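Local atomic coordinates of transcription regulator AmtR (Mycobacterium smegmatis, PDB entry 5E57), a protein that probably binds DNA as a dimeric transcription regulator of the TetR family and takes part in nitrogen regulation. Residues I13-A18 with G99-G104; S94-G99 with R154-V159; L88-A93 with Q173-G178. All coordinates share one frame; numbering follows the deposited sequence.

Contact 1. Residues I13-A18 with G99-G104; sequences ILDAAA and GRWNLG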
loop_
_atom_site.group_PDB
_atom_site.type_symbol
_atom_site.label_atom_id
_atom_site.label_comp_id
_atom_site.label_asym_id
_atom_site.label_seq_id
_atom_site.Cartn_x
_atom_site.Cartn_y
_atom_site.Cartn_z
ATOM N N ILE A 13 22.112 16.352 0.950
ATOM C CA ILE A 13 21.193 16.632 2.014
ATOM C C ILE A 13 19.958 15.801 1.785
ATOM O O ILE A 13 19.499 15.145 2.737
ATOM C CB ILE A 13 20.824 18.120 2.094
ATOM C CG1 ILE A 13 22.041 18.913 2.540
ATOM C CG2 ILE A 13 19.688 18.322 3.082
ATOM C CD1 ILE A 13 21.928 20.388 2.174
ATOM N N LEU A 14 19.459 15.799 0.555
ATOM C CA LEU A 14 18.236 15.037 0.233
ATOM C C LEU A 14 18.473 13.542 0.484
ATOM O O LEU A 14 17.628 12.855 1.078
ATOM C CB LEU A 14 17.786 15.288 -1.211
ATOM C CG LEU A 14 17.107 16.655 -1.516
ATOM C CD1 LEU A 14 17.035 16.806 -3.025
ATOM C CD2 LEU A 14 15.713 16.719 -0.892
ATOM N N ASP A 15 19.636 13.032 0.055
ATOM C CA ASP A 15 19.935 11.627 0.232
ATOM C C ASP A 15 20.025 11.250 1.711
ATOM O O ASP A 15 19.553 10.167 2.110
ATOM C CB ASP A 15 21.216 11.190 -0.521
ATOM C CG ASP A 15 21.536 9.679 -0.297
ATOM O OD1 ASP A 15 20.719 8.753 -0.622
ATOM O OD2 ASP A 15 22.626 9.409 0.214
ATOM N N ALA A 16 20.692 12.107 2.510
ATOM C CA ALA A 16 20.848 11.869 3.904
ATOM C C ALA A 16 19.483 11.908 4.634
ATOM O O ALA A 16 19.214 11.061 5.481
ATOM C CB ALA A 16 21.831 12.881 4.500
ATOM N N ALA A 17 18.635 12.874 4.288
ATOM C CA ALA A 17 17.299 12.990 4.883
ATOM C C ALA A 17 16.401 11.808 4.468
ATOM O O ALA A 17 15.563 11.338 5.282
ATOM C CB ALA A 17 16.644 14.301 4.456
ATOM N N ALA A 18 16.521 11.361 3.214
ATOM C CA ALA A 18 15.621 10.232 2.764
ATOM C C ALA A 18 15.944 9.001 3.606
ATOM O O ALA A 18 15.100 8.230 4.012
ATOM C CB ALA A 18 15.804 9.947 1.273
ATOM N N GLY A 99 14.235 3.736 -6.290
ATOM C CA GLY A 99 14.791 4.609 -5.290
ATOM C C GLY A 99 15.916 3.942 -4.477
ATOM O O GLY A 99 15.846 2.773 -4.139
ATOM N N ARG A 100 16.962 4.667 -4.145
ATOM C CA ARG A 100 17.836 4.165 -3.100
ATOM C C ARG A 100 17.061 3.924 -1.754
ATOM O O ARG A 100 17.313 2.973 -1.041
ATOM C CB ARG A 100 18.968 5.155 -2.900
ATOM C CG ARG A 100 19.851 4.798 -1.724
ATOM C CD ARG A 100 20.711 3.588 -1.996
ATOM N NE ARG A 100 21.464 3.191 -0.802
ATOM C CZ ARG A 100 20.999 2.412 0.172
ATOM N NH1 ARG A 100 19.751 1.942 0.127
ATOM N NH2 ARG A 100 21.783 2.112 1.205
ATOM N N TRP A 101 16.071 4.770 -1.460
ATOM C CA TRP A 101 15.315 4.746 -0.224
ATOM C C TRP A 101 13.818 4.678 -0.532
ATOM O O TRP A 101 13.355 5.125 -1.555
ATOM C CB TRP A 101 15.625 5.984 0.649
ATOM C CG TRP A 101 17.095 6.157 0.901
ATOM C CD1 TRP A 101 17.907 7.089 0.365
ATOM C CD2 TRP A 101 17.912 5.334 1.723
ATOM N NE1 TRP A 101 19.163 6.955 0.855
ATOM C CE2 TRP A 101 19.213 5.857 1.666
ATOM C CE3 TRP A 101 17.658 4.214 2.523
ATOM C CZ2 TRP A 101 20.297 5.292 2.365
ATOM C CZ3 TRP A 101 18.721 3.647 3.236
ATOM C CH2 TRP A 101 20.045 4.178 3.135
ATOM N N ASN A 102 13.055 4.082 0.356
ATOM C CA ASN A 102 11.650 3.825 0.055
ATOM C C ASN A 102 10.763 5.035 0.380
ATOM O O ASN A 102 9.935 4.985 1.279
ATOM C CB ASN A 102 11.195 2.547 0.816
ATOM C CG ASN A 102 9.806 2.076 0.416
ATOM O OD1 ASN A 102 9.344 2.338 -0.691
ATOM N ND2 ASN A 102 9.150 1.336 1.312
ATOM N N LEU A 103 10.900 6.110 -0.397
ATOM C CA LEU A 103 10.242 7.423 -0.053
ATOM C C LEU A 103 8.737 7.342 -0.057
ATOM O O LEU A 103 8.081 8.021 0.661
ATOM C CB LEU A 103 10.671 8.523 -1.005
ATOM C CG LEU A 103 12.185 8.816 -0.981
ATOM C CD1 LEU A 103 12.590 9.617 -2.226
ATOM C CD2 LEU A 103 12.587 9.466 0.350
ATOM N N GLY A 104 8.158 6.435 -0.832
ATOM C CA GLY A 104 6.710 6.340 -0.849
ATOM C C GLY A 104 6.158 5.905 0.470
ATOM O O GLY A 104 4.947 6.031 0.731
#

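Contact 2. Residues S94-G99 with R154-V159; sequences SQLCAG and RLVESV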
loop_
_atom_site.group_PDB
_atom_site.type_symbol
_atom_site.label_atom_id
_atom_site.label_comp_id
_atom_site.label_asym_id
_atom_site.label_seq_id
_atom_site.Cartn_x
_atom_site.Cartn_y
_atom_site.Cartn_z
ATOM N N SER A 94 8.461 1.060 -11.789
ATOM C CA SER A 94 9.943 1.073 -11.863
ATOM C C SER A 94 10.598 2.182 -11.080
ATOM O O SER A 94 11.578 1.947 -10.304
ATOM C CB SER A 94 10.422 1.152 -13.278
ATOM O OG SER A 94 9.831 0.121 -14.064
ATOM N N GLN A 95 10.112 3.415 -11.245
ATOM C CA GLN A 95 10.704 4.535 -10.476
ATOM C C GLN A 95 10.578 4.390 -8.932
ATOM O O GLN A 95 11.525 4.704 -8.182
ATOM C CB GLN A 95 10.072 5.856 -10.907
ATOM C CG GLN A 95 10.702 6.380 -12.200
ATOM C CD GLN A 95 10.739 7.905 -12.262
ATOM O OE1 GLN A 95 11.416 8.506 -13.121
ATOM N NE2 GLN A 95 10.000 8.543 -11.349
ATOM N N LEU A 96 9.424 3.922 -8.469
ATOM C CA LEU A 96 9.250 3.615 -7.044
ATOM C C LEU A 96 10.152 2.473 -6.591
ATOM O O LEU A 96 10.561 2.437 -5.431
ATOM C CB LEU A 96 7.807 3.283 -6.695
ATOM C CG LEU A 96 6.756 4.395 -6.867
ATOM C CD1 LEU A 96 5.354 3.918 -6.533
ATOM C CD2 LEU A 96 7.099 5.611 -6.039
ATOM N N CYS A 97 10.455 1.528 -7.473
ATOM C CA CYS A 97 11.406 0.457 -7.118
ATOM C C CYS A 97 12.831 0.933 -7.183
ATOM O O CYS A 97 13.688 0.326 -6.558
ATOM C CB CYS A 97 11.294 -0.751 -8.036
ATOM S SG CYS A 97 9.770 -1.613 -7.777
ATOM N N ALA A 98 13.110 1.995 -7.918
ATOM C CA ALA A 98 14.511 2.301 -8.188
ATOM C C ALA A 98 15.062 3.198 -7.134
ATOM O O ALA A 98 16.242 3.432 -7.076
ATOM C CB ALA A 98 14.690 2.953 -9.541
ATOM N N GLY A 99 14.235 3.736 -6.290
ATOM C CA GLY A 99 14.791 4.609 -5.290
ATOM C C GLY A 99 15.916 3.942 -4.477
ATOM O O GLY A 99 15.846 2.773 -4.139
ATOM N N ARG A 154 -3.450 1.614 -7.084
ATOM C CA ARG A 154 -3.136 0.951 -5.814
ATOM C C ARG A 154 -2.084 -0.154 -5.994
ATOM O O ARG A 154 -1.200 -0.274 -5.161
ATOM C CB ARG A 154 -4.384 0.395 -5.200
ATOM C CG ARG A 154 -5.466 1.416 -4.906
ATOM C CD ARG A 154 -4.978 2.445 -3.919
ATOM N NE ARG A 154 -5.878 3.584 -3.796
ATOM C CZ ARG A 154 -5.575 4.730 -3.181
ATOM N NH1 ARG A 154 -4.404 4.933 -2.645
ATOM N NH2 ARG A 154 -6.444 5.714 -3.147
ATOM N N LEU A 155 -2.142 -0.896 -7.093
ATOM C CA LEU A 155 -1.122 -1.909 -7.436
ATOM C C LEU A 155 0.231 -1.322 -7.643
ATOM O O LEU A 155 1.235 -1.841 -7.134
ATOM C CB LEU A 155 -1.508 -2.748 -8.658
ATOM C CG LEU A 155 -2.570 -3.762 -8.306
ATOM C CD1 LEU A 155 -3.318 -4.233 -9.533
ATOM C CD2 LEU A 155 -1.921 -4.928 -7.596
ATOM N N VAL A 156 0.291 -0.149 -8.253
ATOM C CA VAL A 156 1.598 0.510 -8.413
ATOM C C VAL A 156 2.198 0.954 -7.108
ATOM O O VAL A 156 3.440 0.745 -6.845
ATOM C CB VAL A 156 1.483 1.742 -9.338
ATOM C CG1 VAL A 156 2.711 2.614 -9.290
ATOM C CG2 VAL A 156 1.132 1.315 -10.741
ATOM N N GLU A 157 1.354 1.548 -6.263
ATOM C CA GLU A 157 1.790 1.995 -4.949
ATOM C C GLU A 157 2.120 0.818 -4.028
ATOM O O GLU A 157 2.901 0.969 -3.093
ATOM C CB GLU A 157 0.755 2.996 -4.308
ATOM C CG GLU A 157 0.814 4.356 -5.074
ATOM C CD GLU A 157 0.448 5.557 -4.238
ATOM O OE1 GLU A 157 -0.264 5.348 -3.237
ATOM O OE2 GLU A 157 0.832 6.720 -4.621
ATOM N N SER A 158 1.600 -0.364 -4.328
ATOM C CA SER A 158 1.947 -1.524 -3.511
ATOM C C SER A 158 3.418 -1.853 -3.538
ATOM O O SER A 158 3.949 -2.531 -2.640
ATOM C CB SER A 158 1.109 -2.745 -3.854
ATOM O OG SER A 158 1.633 -3.429 -4.936
ATOM N N VAL A 159 4.147 -1.357 -4.503
ATOM C CA VAL A 159 5.614 -1.677 -4.505
ATOM C C VAL A 159 6.333 -1.101 -3.254
ATOM O O VAL A 159 7.372 -1.626 -2.812
ATOM C CB VAL A 159 6.309 -1.341 -5.849
ATOM C CG1 VAL A 159 5.509 -1.860 -7.021
ATOM C CG2 VAL A 159 6.568 0.147 -6.018
#

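Contact 3. Residues L88-A93 with Q173-G178; sequences LVIYDA and QPWVIG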
loop_
_atom_site.group_PDB
_atom_site.type_symbol
_atom_site.label_atom_id
_atom_site.label_comp_id
_atom_site.label_asym_id
_atom_site.label_seq_id
_atom_site.Cartn_x
_atom_site.Cartn_y
_atom_site.Cartn_z
ATOM N N LEU A 88 2.350 3.523 -18.355
ATOM C CA LEU A 88 2.467 4.335 -17.156
ATOM C C LEU A 88 2.835 3.449 -15.934
ATOM O O LEU A 88 3.667 3.831 -15.139
ATOM C CB LEU A 88 1.151 5.070 -16.891
ATOM C CG LEU A 88 1.030 5.895 -15.598
ATOM C CD1 LEU A 88 2.113 6.933 -15.481
ATOM C CD2 LEU A 88 -0.358 6.544 -15.565
ATOM N N VAL A 89 2.187 2.298 -15.814
ATOM C CA VAL A 89 2.384 1.410 -14.652
ATOM C C VAL A 89 3.852 0.957 -14.640
ATOM O O VAL A 89 4.542 1.030 -13.609
ATOM C CB VAL A 89 1.447 0.196 -14.772
ATOM C CG1 VAL A 89 1.755 -0.849 -13.763
ATOM C CG2 VAL A 89 -0.002 0.610 -14.542
ATOM N N ILE A 90 4.388 0.557 -15.791
ATOM C CA ILE A 90 5.776 0.079 -15.763
ATOM C C ILE A 90 6.672 1.219 -15.337
ATOM O O ILE A 90 7.470 1.075 -14.446
ATOM C CB ILE A 90 6.232 -0.446 -17.105
ATOM C CG1 ILE A 90 5.376 -1.637 -17.500
ATOM C CG2 ILE A 90 7.736 -0.773 -17.118
ATOM C CD1 ILE A 90 5.204 -2.746 -16.496
ATOM N N TYR A 91 6.480 2.387 -15.922
ATOM C CA TYR A 91 7.359 3.486 -15.675
ATOM C C TYR A 91 7.293 3.869 -14.266
ATOM O O TYR A 91 8.326 4.113 -13.613
ATOM C CB TYR A 91 6.974 4.688 -16.557
ATOM C CG TYR A 91 7.830 5.911 -16.348
ATOM C CD1 TYR A 91 9.072 6.041 -17.005
ATOM C CD2 TYR A 91 7.437 6.927 -15.506
ATOM C CE1 TYR A 91 9.870 7.163 -16.830
ATOM C CE2 TYR A 91 8.214 8.103 -15.367
ATOM C CZ TYR A 91 9.438 8.223 -16.027
ATOM O OH TYR A 91 10.254 9.340 -15.906
ATOM N N ASP A 92 6.086 3.958 -13.759
ATOM C CA ASP A 92 5.927 4.487 -12.387
ATOM C C ASP A 92 6.405 3.438 -11.369
ATOM O O ASP A 92 7.173 3.753 -10.445
ATOM C CB ASP A 92 4.443 4.832 -12.164
ATOM C CG ASP A 92 4.207 5.768 -11.004
ATOM O OD1 ASP A 92 5.175 6.138 -10.287
ATOM O OD2 ASP A 92 2.990 6.072 -10.804
ATOM N N ALA A 93 5.921 2.194 -11.490
ATOM C CA ALA A 93 6.346 1.133 -10.557
ATOM C C ALA A 93 7.888 1.013 -10.595
ATOM O O ALA A 93 8.565 0.878 -9.513
ATOM C CB ALA A 93 5.683 -0.158 -10.948
ATOM N N GLN A 173 9.569 -6.944 -10.904
ATOM C CA GLN A 173 8.368 -6.592 -10.155
ATOM C C GLN A 173 7.446 -5.580 -10.870
ATOM O O GLN A 173 6.213 -5.705 -10.826
ATOM C CB GLN A 173 8.758 -6.035 -8.801
ATOM C CG GLN A 173 7.566 -5.657 -7.927
ATOM C CD GLN A 173 6.840 -6.845 -7.424
ATOM O OE1 GLN A 173 7.097 -7.976 -7.859
ATOM N NE2 GLN A 173 5.924 -6.622 -6.464
ATOM N N PRO A 174 8.024 -4.544 -11.469
ATOM C CA PRO A 174 7.119 -3.654 -12.214
ATOM C C PRO A 174 6.254 -4.361 -13.247
ATOM O O PRO A 174 5.103 -3.988 -13.421
ATOM C CB PRO A 174 8.070 -2.698 -12.907
ATOM C CG PRO A 174 9.288 -2.642 -12.037
ATOM C CD PRO A 174 9.398 -4.025 -11.422
ATOM N N TRP A 175 6.807 -5.370 -13.937
ATOM C CA TRP A 175 6.110 -6.063 -14.989
ATOM C C TRP A 175 5.034 -6.910 -14.459
ATOM O O TRP A 175 4.004 -7.094 -15.112
ATOM C CB TRP A 175 7.079 -6.853 -15.915
ATOM C CG TRP A 175 8.134 -5.951 -16.528
ATOM C CD1 TRP A 175 9.354 -5.600 -15.961
ATOM C CD2 TRP A 175 8.044 -5.211 -17.746
ATOM N NE1 TRP A 175 10.037 -4.716 -16.805
ATOM C CE2 TRP A 175 9.266 -4.494 -17.912
ATOM C CE3 TRP A 175 7.103 -5.150 -18.766
ATOM C CZ2 TRP A 175 9.505 -3.656 -19.032
ATOM C CZ3 TRP A 175 7.349 -4.329 -19.861
ATOM C CH2 TRP A 175 8.519 -3.598 -19.986
ATOM N N VAL A 176 5.253 -7.436 -13.258
ATOM C CA VAL A 176 4.244 -8.250 -12.601
ATOM C C VAL A 176 3.059 -7.380 -12.236
ATOM O O VAL A 176 1.897 -7.778 -12.366
ATOM C CB VAL A 176 4.840 -8.901 -11.335
ATOM C CG1 VAL A 176 3.770 -9.588 -10.505
ATOM C CG2 VAL A 176 5.972 -9.871 -11.714
ATOM N N ILE A 177 3.384 -6.190 -11.771
ATOM C CA ILE A 177 2.398 -5.213 -11.433
ATOM C C ILE A 177 1.604 -4.752 -12.688
ATOM O O ILE A 177 0.410 -4.565 -12.614
ATOM C CB ILE A 177 3.094 -3.999 -10.780
ATOM C CG1 ILE A 177 3.614 -4.421 -9.399
ATOM C CG2 ILE A 177 2.157 -2.794 -10.698
ATOM C CD1 ILE A 177 2.529 -4.546 -8.383
ATOM N N GLY A 178 2.327 -4.589 -13.789
ATOM C CA GLY A 178 1.776 -4.207 -15.047
ATOM C C GLY A 178 0.754 -5.206 -15.502
ATOM O O GLY A 178 -0.334 -4.820 -15.862
#

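Contact 1. Residues I13-A18 with G99-G104
D15 and A18, one turn apart on helix 9-23, meet W101 and L103 of the loop that follows helix 82-98. CG of D15 lies anti to the backbone N (chi1 179°), and the carboxylate reaches the edge of the indole of W101. The ring N-H gives a hydrogen bond to it, NE1 of W101 to OD1 of D15, 2.8 Å long, with a bent N-H...O angle of 146°. OD1 sits close to the plane of the indole. NE1 in turn lies above the carboxylate plane, 43° out of it. A18 follows and points its CB at the loop. CB of A18 is 3.7 Å from CD1 of W101 and 3.4 Å from CD2 of L103, the second a tight carbon contact. CG of R100 lies over one face of the W101 indole, 3.4 Å above its plane and toward the rim. C of A18 lies over the opposite face, so the ring is sandwiched between the two. E19 and T22 also touch W101. A16 and A17 pack on helix 31-38 of the predicted helix-turn-helix. This surface contact therefore joins the probable DNA-binding domain to the larger helical domain, the two-domain arrangement of TetR-family regulators.

Contact 2. Residues S94-G99 with R154-V159
L96 and V159 carry this contact between helix 82-98 and helix 151-165, with C97 beside them. The two short helical segments run nearly parallel, 15° apart, with their axes 9.0 Å from each other at closest approach. V159 points its side chain at the other helix, and its CG2 branch does most of the touching. CG2 of V159, set between the backbone N and the carbonyl carbon, meets CB of L96 at 3.4 Å, a tight approach, and CD1 of L96 at 4.0 Å. The two side chains cross at about a right angle. CD1 of L96 also lies 3.7 Å from the carbonyl O of V156 and 4.0 Å from CG1 of V156. C97 completes the group, with SG 4.0 Å from CB of V159. E157 forms a salt bridge with R124 of the same chain; an acetate ion, probably from the crystallisation liquor, lies near. L155 packs on L155 of the second subunit. No hydrogen bond links the two segments. Apart from L96 CD1 against the carbonyl O of V156, the contacts join carbon and sulfur atoms, so apolar packing and shape hold the helices together here, while the charge of E157 is paired within the chain.

Contact 3. Residues L88-A93 with Q173-G178
This is a buried, apolar helix-helix contact in the all-helical larger domain of a TetR-family fold. It joins helix 82-98 to the start of helix 173-183. The short segments run roughly antiparallel, at 145°, and their axes come within 8.5 Å. V89, I90 and A93 form one side. P174, W175, I177 and G178 form the other.

I90 has the largest share of the buried surface. Its chain bends at chi2 (-51°), which sets CD1 of I90 3.3 Å from the carbonyl O of P174. The same CD1 of I90 lies 3.8 Å from CE3 of W175. The other branch, CG2, lies over the face of the W175 indole. CG2 of I90 makes a CH-pi contact there, 4.1 Å from the centroid of the six-membered ring of W175 and 18° off the ring normal. Both branches thus meet the indole, and CD1 also reaches the backbone.

V89 and A93, one turn apart, both point toward the partner helix. CG1 of V89 meets CG2 of I177 at 3.7 Å, the side chains crossing at about a right angle. A93 puts its CB against the pyrrolidine ring of P174, 4.0 Å from CB of P174. Behind the contact, V89 also touches V156 of helix 151-165 and Y131 of helix 118-142. I90 and W175 both pack on helix 191-202, through T198 and A195. I177 also packs on L151 of the second subunit.

CG1 of V89 lies 3.6 Å and CD1 of I90 4.0 Å from CA of G178, which has no side chain.

Overall arrangement
From the N terminus, helix 9-23 comes first, and contact 1 closes a loop from it to the chain after helix 82-98. Contact 3 starts inside that loop, on 88-93, and ends beyond it on 173-178. Contact 2 also starts inside, on 94-99, and ends beyond. Both therefore cross contact 1. Contact 2 is nested within contact 3. Helix 82-98 is the common element, meeting helix 173-183 and then helix 151-165. Contacts 2 and 3 touch, their centres about 7 Å apart, and S94 packs on P174. Both also touch the second subunit. Contacts 1 and 2 share G99. Contact 1 thus ties the probable DNA-binding end to the helical body.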